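Local coordinates for protein succinate-semialdehyde dehydrogenase (Synechococcus sp., PDB 4ITA) that probably oxidises succinic semialdehyde to succinate and binds the nicotinamide cofactor NADPH, at residues F237-F240 against P241-L245; W394-P398 against A399-R403. All coordinates share one frame; numbering follows the deposited sequence.

Interaction 1 (F237-F240 against P241-L245); sequences FVVF and PSADL
Val239 CG1 sits at the apolar centre, meeting Leu245 CD1 at 3.8 Å and the methyl CB of Ala243 at 4.0 Å. This branch is the one opposite the backbone N about the CA-CB bond (chi1 -175°), and it is what reaches the chain after the turn, while CG2 lies beside the backbone N. The Val239 and Leu245 side chains cross at a slant, and one methyl of each does the touching.

Next outward comes Phe240, lying side by side with the ring of Pro241 and pointing the same way. Pro241 CD is 3.2 Å from Phe240 CB and 3.6 Å from Phe240 CG, a closeness that follows from direct succession in the chain.

The polar edge is a type I beta turn from Phe240 to Ala243, with Pro241 and Ser242 at its corners; the phi of -62° fixed by the proline ring suits the first corner. Ala243 N donates to Phe240 O over 3.0 Å at an N-H...O angle of 161°. The same closure brings Ala243 CB up to the Val239 side chain. Asp244 then N-caps the next helix, its OD1 taking Glu247 N.

The whole is a strand-turn-helix junction, leading from strand 235-239 into helix 245-257. Strands 267-273 and 390-394 flank the strand in a mixed sheet; Val239 and Leu245 pack on Ile276 of helix 274-289, whereas Val238 and Phe240 rest on Ala378 of helix 375-383, and the Phe240 ring makes edge-to-face contacts with His273 and Phe404.

Interaction 2 (W394-P398 against A399-R403); sequences WTNDP and AEQQR
Gln401 runs slantwise across Thr395, its CG packing on Thr395 CG2 at 3.8 Å and its amide reaching on to the backbone. NE2 donates to Thr395 O over 3.0 Å, with the acceptor close to the amide plane. Water 1 accepts from the same NE2 and donates to Asn396 OD1, so this amide nitrogen has two partners. A leucine here would probably leave Thr395 O without this donor and break the water link to Asn396.

Thr395 OG1, held opposite the backbone N (chi1 168°), donates to the anti lone pair of Glu400 OE1 over 2.7 Å. It also accepts from Asp397 N at 3.1 Å, closing an ST turn. The hydroxyl thus stands between the Glu400 carboxylate and the backbone N-H of Asp397, with Ser242 OG as a further hydrogen-bond partner.

Asp397 OD2 takes Glu400 N at 2.9 Å, approached on its anti side. The Asp397 and Glu400 side chains cross at about a right angle, with OD2 and OE1 4.6 Å apart; the hydroxyl bond to OE1 probably eases that proximity of like charge. Gln401 N to Asp397 O, 2.9 Å, starts the regular helical bonding. Gln401 also packs on Leu455 of the second subunit. The arrangement is a classic helix N-terminus: an aspartate N-cap followed by proline at the first helical position, opening helix 398-407 after strand 390-394.

In the fold
Interactions 1 and 2 are two exits from neighbouring parallel strands of one sheet, their centres about 10 Å apart. Val238 O and Trp394 N, 2.7 Å apart, probably form one of the bonds joining the strands. Beyond the strand ends, Ser242 OG lies 2.8 Å from Asn396 N, a probable hydrogen bond tying the turn of 240-243 to the loop before helix 398-407. Packing adds to this: Phe237 CZ approaches Trp394 NE1 at 3.1 Å, and Phe240 CD2 lies 3.5 Å from Glu400 OE2. Both sites sit toward the periphery, away from the bound NADPH; the contact centres lie about 26 and 28 Å from the centre of the chain.

Interaction 1 (F237-F240 against P241-L245)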
loop_
_atom_site.group_PDB
_atom_site.type_symbol
_atom_site.label_atom_id
_atom_site.label_comp_id
_atom_site.label_asym_id
_atom_site.label_seq_id
_atom_site.Cartn_x
_atom_site.Cartn_y
_atom_site.Cartn_z
ATOM N N PHE A 237 18.764 -5.620 -20.126
ATOM C CA PHE A 237 19.506 -6.871 -20.133
ATOM C C PHE A 237 20.933 -6.437 -20.459
ATOM O O PHE A 237 21.260 -6.131 -21.614
ATOM C CB PHE A 237 18.925 -7.798 -21.208
ATOM C CG PHE A 237 19.412 -9.230 -21.142
ATOM C CD1 PHE A 237 20.565 -9.620 -21.810
ATOM C CD2 PHE A 237 18.683 -10.195 -20.461
ATOM C CE1 PHE A 237 20.986 -10.942 -21.777
ATOM C CE2 PHE A 237 19.107 -11.516 -20.414
ATOM C CZ PHE A 237 20.264 -11.889 -21.079
ATOM N N VAL A 238 21.756 -6.345 -19.422
ATOM C CA VAL A 238 23.080 -5.750 -19.521
ATOM C C VAL A 238 24.122 -6.844 -19.633
ATOM O O VAL A 238 24.136 -7.770 -18.827
ATOM C CB VAL A 238 23.380 -4.875 -18.286
ATOM C CG1 VAL A 238 24.696 -4.154 -18.478
ATOM C CG2 VAL A 238 22.259 -3.854 -18.046
ATOM N N VAL A 239 24.983 -6.751 -20.645
ATOM C CA VAL A 239 25.991 -7.779 -20.871
ATOM C C VAL A 239 27.387 -7.180 -20.857
ATOM O O VAL A 239 27.715 -6.333 -21.685
ATOM C CB VAL A 239 25.752 -8.528 -22.197
ATOM C CG1 VAL A 239 26.752 -9.671 -22.350
ATOM C CG2 VAL A 239 24.327 -9.066 -22.253
ATOM N N PHE A 240 28.205 -7.624 -19.909
ATOM C CA PHE A 240 29.538 -7.057 -19.716
ATOM C C PHE A 240 30.655 -8.033 -20.129
ATOM O O PHE A 240 30.384 -9.205 -20.399
ATOM C CB PHE A 240 29.669 -6.500 -18.285
ATOM C CG PHE A 240 29.508 -5.009 -18.223
ATOM C CD1 PHE A 240 28.487 -4.388 -18.933
ATOM C CD2 PHE A 240 30.378 -4.223 -17.486
ATOM C CE1 PHE A 240 28.334 -3.020 -18.903
ATOM C CE2 PHE A 240 30.228 -2.844 -17.455
ATOM C CZ PHE A 240 29.208 -2.241 -18.165
ATOM N N PRO A 241 31.907 -7.544 -20.220
ATOM C CA PRO A 241 32.939 -8.360 -20.880
ATOM C C PRO A 241 33.271 -9.713 -20.240
ATOM O O PRO A 241 33.740 -10.605 -20.951
ATOM C CB PRO A 241 34.165 -7.440 -20.869
ATOM C CG PRO A 241 33.591 -6.059 -20.850
ATOM C CD PRO A 241 32.387 -6.170 -19.965
ATOM N N SER A 242 33.031 -9.880 -18.944
ATOM C CA SER A 242 33.333 -11.151 -18.293
ATOM C C SER A 242 32.170 -12.135 -18.341
ATOM O O SER A 242 32.247 -13.220 -17.770
ATOM C CB SER A 242 33.760 -10.935 -16.844
ATOM O OG SER A 242 32.703 -10.389 -16.072
ATOM N N ALA A 243 31.093 -11.764 -19.025
ATOM C CA ALA A 243 29.927 -12.644 -19.122
ATOM C C ALA A 243 30.182 -13.903 -19.950
ATOM O O ALA A 243 31.027 -13.904 -20.844
ATOM C CB ALA A 243 28.751 -11.880 -19.703
ATOM N N ASP A 244 29.442 -14.969 -19.644
ATOM C CA ASP A 244 29.341 -16.121 -20.536
ATOM C C ASP A 244 28.450 -15.681 -21.685
ATOM O O ASP A 244 27.220 -15.692 -21.568
ATOM C CB ASP A 244 28.718 -17.321 -19.809
ATOM C CG ASP A 244 28.608 -18.585 -20.691
ATOM O OD1 ASP A 244 28.600 -18.505 -21.943
ATOM O OD2 ASP A 244 28.503 -19.683 -20.105
ATOM N N LEU A 245 29.076 -15.295 -22.790
ATOM C CA LEU A 245 28.375 -14.656 -23.896
ATOM C C LEU A 245 27.341 -15.570 -24.532
ATOM O O LEU A 245 26.217 -15.147 -24.800
ATOM C CB LEU A 245 29.367 -14.175 -24.960
ATOM C CG LEU A 245 29.471 -12.679 -25.251
ATOM C CD1 LEU A 245 29.400 -11.836 -23.980
ATOM C CD2 LEU A 245 30.753 -12.388 -26.005
#

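Interaction 2 (W394-P398 against A399-R403)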
loop_
_atom_site.group_PDB
_atom_site.type_symbol
_atom_site.label_atom_id
_atom_site.label_comp_id
_atom_site.label_asym_id
_atom_site.label_seq_id
_atom_site.Cartn_x
_atom_site.Cartn_y
_atom_site.Cartn_z
ATOM N N TRP A 394 24.832 -9.340 -16.689
ATOM C CA TRP A 394 25.701 -10.485 -16.941
ATOM C C TRP A 394 27.155 -10.075 -16.786
ATOM O O TRP A 394 27.673 -9.267 -17.554
ATOM C CB TRP A 394 25.415 -11.071 -18.325
ATOM C CG TRP A 394 24.026 -11.611 -18.381
ATOM C CD1 TRP A 394 22.865 -10.890 -18.364
ATOM C CD2 TRP A 394 23.644 -12.988 -18.404
ATOM N NE1 TRP A 394 21.787 -11.736 -18.378
ATOM C CE2 TRP A 394 22.234 -13.028 -18.410
ATOM C CE3 TRP A 394 24.358 -14.190 -18.431
ATOM C CZ2 TRP A 394 21.522 -14.232 -18.443
ATOM C CZ3 TRP A 394 23.650 -15.381 -18.459
ATOM C CH2 TRP A 394 22.248 -15.393 -18.470
ATOM N N THR A 395 27.785 -10.619 -15.755
ATOM C CA THR A 395 29.162 -10.300 -15.420
ATOM C C THR A 395 29.610 -11.274 -14.356
ATOM O O THR A 395 28.809 -11.727 -13.537
ATOM C CB THR A 395 29.313 -8.859 -14.880
ATOM O OG1 THR A 395 30.623 -8.706 -14.317
ATOM C CG2 THR A 395 28.268 -8.561 -13.806
ATOM N N ASN A 396 30.896 -11.599 -14.371
ATOM C CA ASN A 396 31.461 -12.471 -13.359
ATOM C C ASN A 396 32.488 -11.765 -12.488
ATOM O O ASN A 396 33.255 -12.406 -11.767
ATOM C CB ASN A 396 32.008 -13.736 -14.005
ATOM C CG ASN A 396 30.898 -14.632 -14.489
ATOM O OD1 ASN A 396 30.169 -15.208 -13.684
ATOM N ND2 ASN A 396 30.725 -14.716 -15.802
ATOM N N ASP A 397 32.478 -10.439 -12.554
ATOM C CA ASP A 397 33.281 -9.608 -11.665
ATOM C C ASP A 397 32.445 -9.275 -10.433
ATOM O O ASP A 397 31.408 -8.630 -10.551
ATOM C CB ASP A 397 33.696 -8.316 -12.372
ATOM C CG ASP A 397 34.571 -7.437 -11.502
ATOM O OD1 ASP A 397 35.777 -7.740 -11.389
ATOM O OD2 ASP A 397 34.066 -6.454 -10.922
ATOM N N PRO A 398 32.889 -9.706 -9.241
ATOM C CA PRO A 398 32.071 -9.493 -8.040
ATOM C C PRO A 398 31.748 -8.024 -7.770
ATOM O O PRO A 398 30.626 -7.720 -7.359
ATOM C CB PRO A 398 32.939 -10.079 -6.917
ATOM C CG PRO A 398 33.812 -11.083 -7.616
ATOM C CD PRO A 398 34.115 -10.469 -8.949
ATOM N N ALA A 399 32.697 -7.125 -8.014
ATOM C CA ALA A 399 32.463 -5.705 -7.774
ATOM C C ALA A 399 31.392 -5.144 -8.712
ATOM O O ALA A 399 30.537 -4.358 -8.293
ATOM C CB ALA A 399 33.754 -4.922 -7.897
ATOM N N GLU A 400 31.441 -5.544 -9.980
ATOM C CA GLU A 400 30.396 -5.160 -10.922
ATOM C C GLU A 400 29.045 -5.731 -10.500
ATOM O O GLU A 400 28.038 -5.030 -10.547
ATOM C CB GLU A 400 30.735 -5.613 -12.347
ATOM C CG GLU A 400 31.947 -4.922 -12.933
ATOM C CD GLU A 400 32.200 -5.288 -14.386
ATOM O OE1 GLU A 400 31.696 -6.338 -14.850
ATOM O OE2 GLU A 400 32.908 -4.515 -15.070
ATOM N N GLN A 401 29.024 -7.001 -10.101
ATOM C CA GLN A 401 27.779 -7.634 -9.660
ATOM C C GLN A 401 27.125 -6.830 -8.545
ATOM O O GLN A 401 25.922 -6.562 -8.582
ATOM C CB GLN A 401 28.026 -9.068 -9.188
ATOM C CG GLN A 401 28.501 -10.000 -10.278
ATOM C CD GLN A 401 28.851 -11.376 -9.756
ATOM O OE1 GLN A 401 29.135 -11.549 -8.564
ATOM N NE2 GLN A 401 28.857 -12.361 -10.646
ATOM N N GLN A 402 27.923 -6.430 -7.561
ATOM C CA GLN A 402 27.385 -5.676 -6.434
ATOM C C GLN A 402 26.874 -4.299 -6.842
ATOM O O GLN A 402 25.826 -3.858 -6.367
ATOM C CB GLN A 402 28.404 -5.588 -5.298
ATOM C CG GLN A 402 28.630 -6.931 -4.594
ATOM C CD GLN A 402 27.330 -7.573 -4.103
ATOM O OE1 GLN A 402 26.549 -6.946 -3.388
ATOM N NE2 GLN A 402 27.100 -8.828 -4.489
ATOM N N ARG A 403 27.585 -3.619 -7.733
ATOM C CA ARG A 403 27.107 -2.324 -8.204
ATOM C C ARG A 403 25.799 -2.448 -8.984
ATOM O O ARG A 403 24.898 -1.625 -8.809
ATOM C CB ARG A 403 28.172 -1.590 -9.020
ATOM C CG ARG A 403 29.285 -0.995 -8.162
ATOM C CD ARG A 403 30.008 0.138 -8.883
ATOM N NE ARG A 403 29.109 1.236 -9.236
ATOM C CZ ARG A 403 29.372 2.152 -10.165
ATOM N NH1 ARG A 403 30.507 2.099 -10.848
ATOM N NH2 ARG A 403 28.495 3.113 -10.423
HETATM O O HOH W 1 29.712 -15.144 -10.871
HETATM O O HOH W 2 35.806 -7.574 -8.307
#